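PDB 4HDE: SCO1/SenC family lipoprotein from Bacillus anthracis, which probably serves as a membrane-attached thioredoxin-fold protein that helps deliver copper to, or maintain the thiols of, the copper centre of cytochrome c oxidase. Local coordinates for residues T18-K23 / N99-T104; D38-N43 / E84-F89. All coordinates share one frame; numbering follows the deposited sequence.

In the fold
From the N terminus, strand 16-18 and strand 24-26 form a small hairpin whose turn, 18-23, is the first half of interaction 1. The chain then enters the main sheet through strand 35-40, whose C-terminal end and following loop meet helix 83-90 in interaction 2. Strand 100-103, at one edge of the sheet, follows that helix and closes the larger loop of interaction 1, so interaction 2 is nested inside it. The two contacts adjoin: Asp21 forms a salt bridge with Lys87, and Leu86 packs against Leu102 and Thr104. Together they tie hairpin, edge strand, helix 83-90 and strand 35-40 into one unit.

Interaction 1 (T18-K23 / N99-T104); sequences TNQDGK and NWNLLT
Thr18 and Thr104 form an antiparallel hydrogen-bonded pair, a single bridge in which Thr18 N reaches Thr104 O at 3.0 Å and Thr104 N reaches Thr18 O at 2.9 Å. Two CA-H...O contacts continue it, Leu103 CA to Thr18 O and Asn19 CA to Leu102 O (3.1 Å).

Side-chain amides then take over. Gln20 behaves like one more strand residue: its NE2 donates to Trp100 O at 3.1 Å, almost straight and in its own amide plane, while OE1 accepts from Leu102 N at 2.8 Å, the donor lying above the carbonyl plane. A bend at chi2 (-94°) swings CD round for this double grip, and glutamine suits the place because one amide offers both a donor and an acceptor. Asn19 OD1 is held within the turn by the backbone N of Asp21 and of Lys23, which approach from opposite faces, leaving ND2 directed at Asn101 OD1, 2.9 Å away. The two asparagine amides are nearly coplanar (4° apart).

Van der Waals contacts are fewer: Leu102 CD1 rests beside the Gln20 amide, 3.8 Å from NE2, and Leu103 CD2 lies against Asn19 CA. Leu103 also packs on Val72 and Phe74 of the adjacent strand.

The hairpin loop combines a type I turn from Asn19 to Gly22, where Gly22 takes positive phi readily, with an Asx turn at Asn19. It lies along strand 100-103, an outermost strand of the thioredoxin-like SCO1/SenC sheet, joined by one beta bridge and by amides: Gln20 takes the outward backbone groups on either side of Asn101, Asn19 the Asn101 side chain.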
loop_
_atom_site.group_PDB
_atom_site.type_symbol
_atom_site.label_atom_id
_atom_site.label_comp_id
_atom_site.label_asym_id
_atom_site.label_seq_id
_atom_site.Cartn_x
_atom_site.Cartn_y
_atom_site.Cartn_z
ATOM N N THR A 18 13.062 -1.314 -0.623
ATOM C CA THR A 18 13.665 -0.032 -0.970
ATOM C C THR A 18 12.576 0.929 -1.438
ATOM O O THR A 18 11.708 0.547 -2.220
ATOM C CB THR A 18 14.717 -0.207 -2.082
ATOM O OG1 THR A 18 15.728 -1.121 -1.640
ATOM C CG2 THR A 18 15.364 1.124 -2.424
ATOM N N ASN A 19 12.617 2.175 -0.968
ATOM C CA ASN A 19 11.610 3.160 -1.362
ATOM C C ASN A 19 11.986 3.977 -2.595
ATOM O O ASN A 19 13.010 3.718 -3.240
ATOM C CB ASN A 19 11.210 4.062 -0.179
ATOM C CG ASN A 19 12.288 5.058 0.200
ATOM O OD1 ASN A 19 13.295 5.224 -0.491
ATOM N ND2 ASN A 19 12.065 5.751 1.301
ATOM N N GLN A 20 11.167 4.975 -2.904
ATOM C CA GLN A 20 11.296 5.732 -4.139
ATOM C C GLN A 20 12.500 6.668 -4.113
ATOM O O GLN A 20 12.837 7.273 -5.117
ATOM C CB GLN A 20 10.004 6.508 -4.435
ATOM C CG GLN A 20 9.688 7.671 -3.488
ATOM C CD GLN A 20 8.777 7.275 -2.344
ATOM O OE1 GLN A 20 8.763 6.133 -1.913
ATOM N NE2 GLN A 20 8.009 8.232 -1.845
ATOM N N ASP A 21 13.133 6.776 -2.947
ATOM C CA ASP A 21 14.373 7.532 -2.793
ATOM C C ASP A 21 15.600 6.622 -2.697
ATOM O O ASP A 21 16.709 7.094 -2.428
ATOM C CB ASP A 21 14.300 8.449 -1.570
ATOM C CG ASP A 21 13.265 9.547 -1.727
ATOM O OD1 ASP A 21 13.096 10.050 -2.857
ATOM O OD2 ASP A 21 12.619 9.907 -0.719
ATOM N N GLY A 22 15.415 5.329 -2.938
ATOM C CA GLY A 22 16.513 4.384 -2.899
ATOM C C GLY A 22 17.002 4.102 -1.489
ATOM O O GLY A 22 18.160 3.719 -1.295
ATOM N N LYS A 23 16.121 4.283 -0.508
ATOM C CA LYS A 23 16.471 4.078 0.898
ATOM C C LYS A 23 15.712 2.874 1.456
ATOM O O LYS A 23 14.602 2.584 1.014
ATOM C CB LYS A 23 16.116 5.328 1.721
ATOM C CG LYS A 23 16.605 6.641 1.142
ATOM C CD LYS A 23 18.108 6.734 1.207
ATOM C CE LYS A 23 18.628 8.003 0.530
ATOM N NZ LYS A 23 18.276 9.255 1.250
ATOM N N ASN A 99 4.730 10.782 4.397
ATOM C CA ASN A 99 4.169 9.560 4.970
ATOM C C ASN A 99 3.704 8.572 3.902
ATOM O O ASN A 99 2.775 7.811 4.131
ATOM C CB ASN A 99 3.012 9.879 5.921
ATOM C CG ASN A 99 1.804 10.462 5.198
ATOM O OD1 ASN A 99 1.936 11.059 4.129
ATOM N ND2 ASN A 99 0.624 10.291 5.777
ATOM N N TRP A 100 4.328 8.597 2.728
ATOM C CA TRP A 100 3.944 7.661 1.670
ATOM C C TRP A 100 5.206 7.116 1.021
ATOM O O TRP A 100 5.979 7.866 0.409
ATOM C CB TRP A 100 3.077 8.355 0.617
ATOM C CG TRP A 100 2.323 7.445 -0.333
ATOM C CD1 TRP A 100 2.562 6.121 -0.609
ATOM C CD2 TRP A 100 1.201 7.821 -1.123
ATOM N NE1 TRP A 100 1.645 5.661 -1.536
ATOM C CE2 TRP A 100 0.798 6.689 -1.859
ATOM C CE3 TRP A 100 0.484 9.014 -1.277
ATOM C CZ2 TRP A 100 -0.275 6.718 -2.742
ATOM C CZ3 TRP A 100 -0.586 9.038 -2.151
ATOM C CH2 TRP A 100 -0.955 7.897 -2.871
ATOM N N ASN A 101 5.421 5.815 1.184
ATOM C CA ASN A 101 6.573 5.142 0.599
ATOM C C ASN A 101 6.128 4.112 -0.416
ATOM O O ASN A 101 5.232 3.311 -0.146
ATOM C CB ASN A 101 7.415 4.493 1.696
ATOM C CG ASN A 101 8.173 5.502 2.494
ATOM O OD1 ASN A 101 9.287 5.879 2.129
ATOM N ND2 ASN A 101 7.569 5.985 3.579
ATOM N N LEU A 102 6.720 4.173 -1.604
ATOM C CA LEU A 102 6.455 3.204 -2.666
ATOM C C LEU A 102 7.687 2.319 -2.733
ATOM O O LEU A 102 8.812 2.822 -2.761
ATOM C CB LEU A 102 6.190 3.909 -4.000
ATOM C CG LEU A 102 4.946 4.798 -4.015
ATOM C CD1 LEU A 102 5.243 6.211 -3.512
ATOM C CD2 LEU A 102 4.394 4.856 -5.417
ATOM N N LEU A 103 7.478 1.006 -2.731
ATOM C CA LEU A 103 8.554 0.053 -2.484
ATOM C C LEU A 103 8.842 -0.856 -3.677
ATOM O O LEU A 103 7.957 -1.198 -4.467
ATOM C CB LEU A 103 8.232 -0.791 -1.244
ATOM C CG LEU A 103 7.926 -0.012 0.039
ATOM C CD1 LEU A 103 7.676 -0.959 1.214
ATOM C CD2 LEU A 103 9.044 0.962 0.370
ATOM N N THR A 104 10.104 -1.259 -3.772
ATOM C CA THR A 104 10.574 -2.119 -4.843
ATOM C C THR A 104 11.928 -2.685 -4.427
ATOM O O THR A 104 12.278 -2.654 -3.241
ATOM C CB THR A 104 10.660 -1.337 -6.169
ATOM O OG1 THR A 104 10.875 -2.262 -7.239
ATOM C CG2 THR A 104 11.768 -0.303 -6.146
#

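Interaction 2 (D38-N43 / E84-F89)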
loop_
_atom_site.group_PDB
_atom_site.type_symbol
_atom_site.label_atom_id
_atom_site.label_comp_id
_atom_site.label_asym_id
_atom_site.label_seq_id
_atom_site.Cartn_x
_atom_site.Cartn_y
_atom_site.Cartn_z
ATOM N N ASP A 38 -1.267 -0.845 -0.435
ATOM C CA ASP A 38 -1.795 -1.386 -1.675
ATOM C C ASP A 38 -0.671 -1.954 -2.547
ATOM O O ASP A 38 0.512 -1.814 -2.219
ATOM C CB ASP A 38 -2.691 -0.369 -2.412
ATOM C CG ASP A 38 -1.919 0.779 -3.042
ATOM O OD1 ASP A 38 -0.728 0.969 -2.742
ATOM O OD2 ASP A 38 -2.531 1.535 -3.850
ATOM N N PHE A 39 -1.071 -2.600 -3.640
ATOM C CA PHE A 39 -0.167 -3.197 -4.627
ATOM C C PHE A 39 -0.451 -2.562 -5.979
ATOM O O PHE A 39 -1.609 -2.419 -6.363
ATOM C CB PHE A 39 -0.379 -4.711 -4.689
ATOM C CG PHE A 39 0.089 -5.429 -3.458
ATOM C CD1 PHE A 39 1.349 -6.000 -3.417
ATOM C CD2 PHE A 39 -0.720 -5.524 -2.332
ATOM C CE1 PHE A 39 1.801 -6.660 -2.279
ATOM C CE2 PHE A 39 -0.270 -6.184 -1.190
ATOM C CZ PHE A 39 0.995 -6.748 -1.167
HETATM N N MSE A 40 0.595 -2.192 -6.702
HETATM C CA MSE A 40 0.434 -1.494 -7.973
HETATM C C MSE A 40 1.694 -1.607 -8.815
HETATM O O MSE A 40 2.673 -2.216 -8.403
HETATM C CB MSE A 40 0.118 -0.023 -7.722
HETATM C CG MSE A 40 1.060 0.639 -6.728
HETATM SE SE MSE A 40 1.489 2.470 -7.209
HETATM C CE MSE A 40 2.831 2.112 -8.571
ATOM N N PHE A 41 1.654 -1.055 -10.021
ATOM C CA PHE A 41 2.853 -0.982 -10.852
ATOM C C PHE A 41 2.759 0.211 -11.780
ATOM O O PHE A 41 1.664 0.614 -12.163
ATOM C CB PHE A 41 3.160 -2.302 -11.591
ATOM C CG PHE A 41 2.153 -2.697 -12.642
ATOM C CD1 PHE A 41 2.489 -2.687 -13.992
ATOM C CD2 PHE A 41 0.891 -3.135 -12.273
ATOM C CE1 PHE A 41 1.561 -3.072 -14.953
ATOM C CE2 PHE A 41 -0.034 -3.528 -13.228
ATOM C CZ PHE A 41 0.293 -3.484 -14.557
ATOM N N THR A 42 3.900 0.797 -12.124
ATOM C CA THR A 42 3.883 2.083 -12.821
ATOM C C THR A 42 3.483 1.995 -14.286
ATOM O O THR A 42 3.044 2.989 -14.858
ATOM C CB THR A 42 5.217 2.865 -12.695
ATOM O OG1 THR A 42 6.224 2.264 -13.512
ATOM C CG2 THR A 42 5.682 2.913 -11.245
ATOM N N ASN A 43 3.616 0.825 -14.897
ATOM C CA ASN A 43 3.223 0.679 -16.296
ATOM C C ASN A 43 1.791 0.187 -16.483
ATOM O O ASN A 43 1.413 -0.244 -17.568
ATOM C CB ASN A 43 4.206 -0.216 -17.049
ATOM C CG ASN A 43 5.503 0.499 -17.373
ATOM O OD1 ASN A 43 5.557 1.327 -18.285
ATOM N ND2 ASN A 43 6.555 0.192 -16.621
ATOM N N GLU A 84 13.498 5.402 -9.205
ATOM C CA GLU A 84 13.214 6.600 -9.989
ATOM C C GLU A 84 11.839 6.525 -10.676
ATOM O O GLU A 84 11.150 7.535 -10.807
ATOM C CB GLU A 84 14.333 6.878 -10.995
ATOM C CG GLU A 84 14.480 5.817 -12.059
ATOM C CD GLU A 84 15.722 6.007 -12.910
ATOM O OE1 GLU A 84 16.462 6.993 -12.696
ATOM O OE2 GLU A 84 15.964 5.161 -13.795
ATOM N N ASN A 85 11.455 5.336 -11.122
ATOM C CA ASN A 85 10.143 5.137 -11.710
ATOM C C ASN A 85 9.049 5.437 -10.705
ATOM O O ASN A 85 8.066 6.103 -11.035
ATOM C CB ASN A 85 9.988 3.708 -12.227
ATOM C CG ASN A 85 11.057 3.329 -13.224
ATOM O OD1 ASN A 85 12.130 2.855 -12.853
ATOM N ND2 ASN A 85 10.768 3.531 -14.502
ATOM N N LEU A 86 9.218 4.957 -9.480
ATOM C CA LEU A 86 8.199 5.164 -8.450
ATOM C C LEU A 86 8.108 6.627 -8.027
ATOM O O LEU A 86 7.013 7.150 -7.779
ATOM C CB LEU A 86 8.478 4.284 -7.236
ATOM C CG LEU A 86 8.329 2.791 -7.536
ATOM C CD1 LEU A 86 8.804 1.985 -6.338
ATOM C CD2 LEU A 86 6.895 2.443 -7.881
ATOM N N LYS A 87 9.254 7.292 -7.953
ATOM C CA LYS A 87 9.285 8.695 -7.571
ATOM C C LYS A 87 8.571 9.549 -8.620
ATOM O O LYS A 87 7.768 10.432 -8.286
ATOM C CB LYS A 87 10.730 9.155 -7.381
ATOM C CG LYS A 87 10.878 10.545 -6.762
ATOM C CD LYS A 87 12.324 10.826 -6.389
ATOM C CE LYS A 87 12.463 12.135 -5.644
ATOM N NZ LYS A 87 11.784 12.068 -4.325
ATOM N N ALA A 88 8.839 9.283 -9.893
ATOM C CA ALA A 88 8.189 10.031 -10.965
ATOM C C ALA A 88 6.691 9.748 -11.007
ATOM O O ALA A 88 5.888 10.650 -11.268
ATOM C CB ALA A 88 8.833 9.709 -12.302
ATOM N N PHE A 89 6.327 8.501 -10.740
ATOM C CA PHE A 89 4.928 8.093 -10.719
ATOM C C PHE A 89 4.142 8.834 -9.638
ATOM O O PHE A 89 3.100 9.431 -9.922
ATOM C CB PHE A 89 4.825 6.574 -10.521
ATOM C CG PHE A 89 3.403 6.055 -10.437
ATOM C CD1 PHE A 89 2.690 5.764 -11.585
ATOM C CD2 PHE A 89 2.798 5.843 -9.205
ATOM C CE1 PHE A 89 1.391 5.282 -11.511
ATOM C CE2 PHE A 89 1.503 5.361 -9.129
ATOM C CZ PHE A 89 0.807 5.083 -10.277
HETATM O O HOH W 1 7.732 3.989 -15.009
#
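Met40 and Phe89 reach toward each other tip to tip, and they form the close-packed part of the contact between the end of strand 35-40 and helix 83-90. Met40, a selenomethionine, has two conformers; in one of them CE sits over one face of the Phe89 ring, 4.0 Å from the centroid, as a CH-pi contact, while SE, oblique to the ring, comes within 3.5 Å of Phe89 CE2 in a Met-aromatic contact. Phe89 CG stands anti to the backbone N (chi1 178°), beside the carbonyl carbon. A long, flexible methionine and a flat phenylalanine suit this span.

Thr42 slides past Phe89 in the opposite direction, laying its CG2 3.8 Å from Phe89 CB. The same methyl meets Leu86 CD2 at 3.6 Å, the two side chains crossing at about a right angle. In that same Met40 conformer, Leu86 CD2 also approaches Met40 CE, at 4.1 Å.

The other branch of Thr42 belongs to the looser, wetter side. There a water donates to Thr42 OG1 at 2.7 Å and accepts from Asn85 ND2 at 3.1 Å, bridging residues that make no direct hydrogen bond. Thr42 OG1 is also hydrogen-bonded to Asp81 OD1, and Asn85 OD1 accepts from the backbone N of Lys82. Threonine thus serves both sides, methyl inward and hydroxyl to the water.

Met40 also touches Cys48, the second cysteine of a CxxxC motif. The arrangement is that of a thioredoxin-like fold, in which the central strand runs into the loop with this motif, whose cysteines bind copper in SCO relatives and probably serve likewise here.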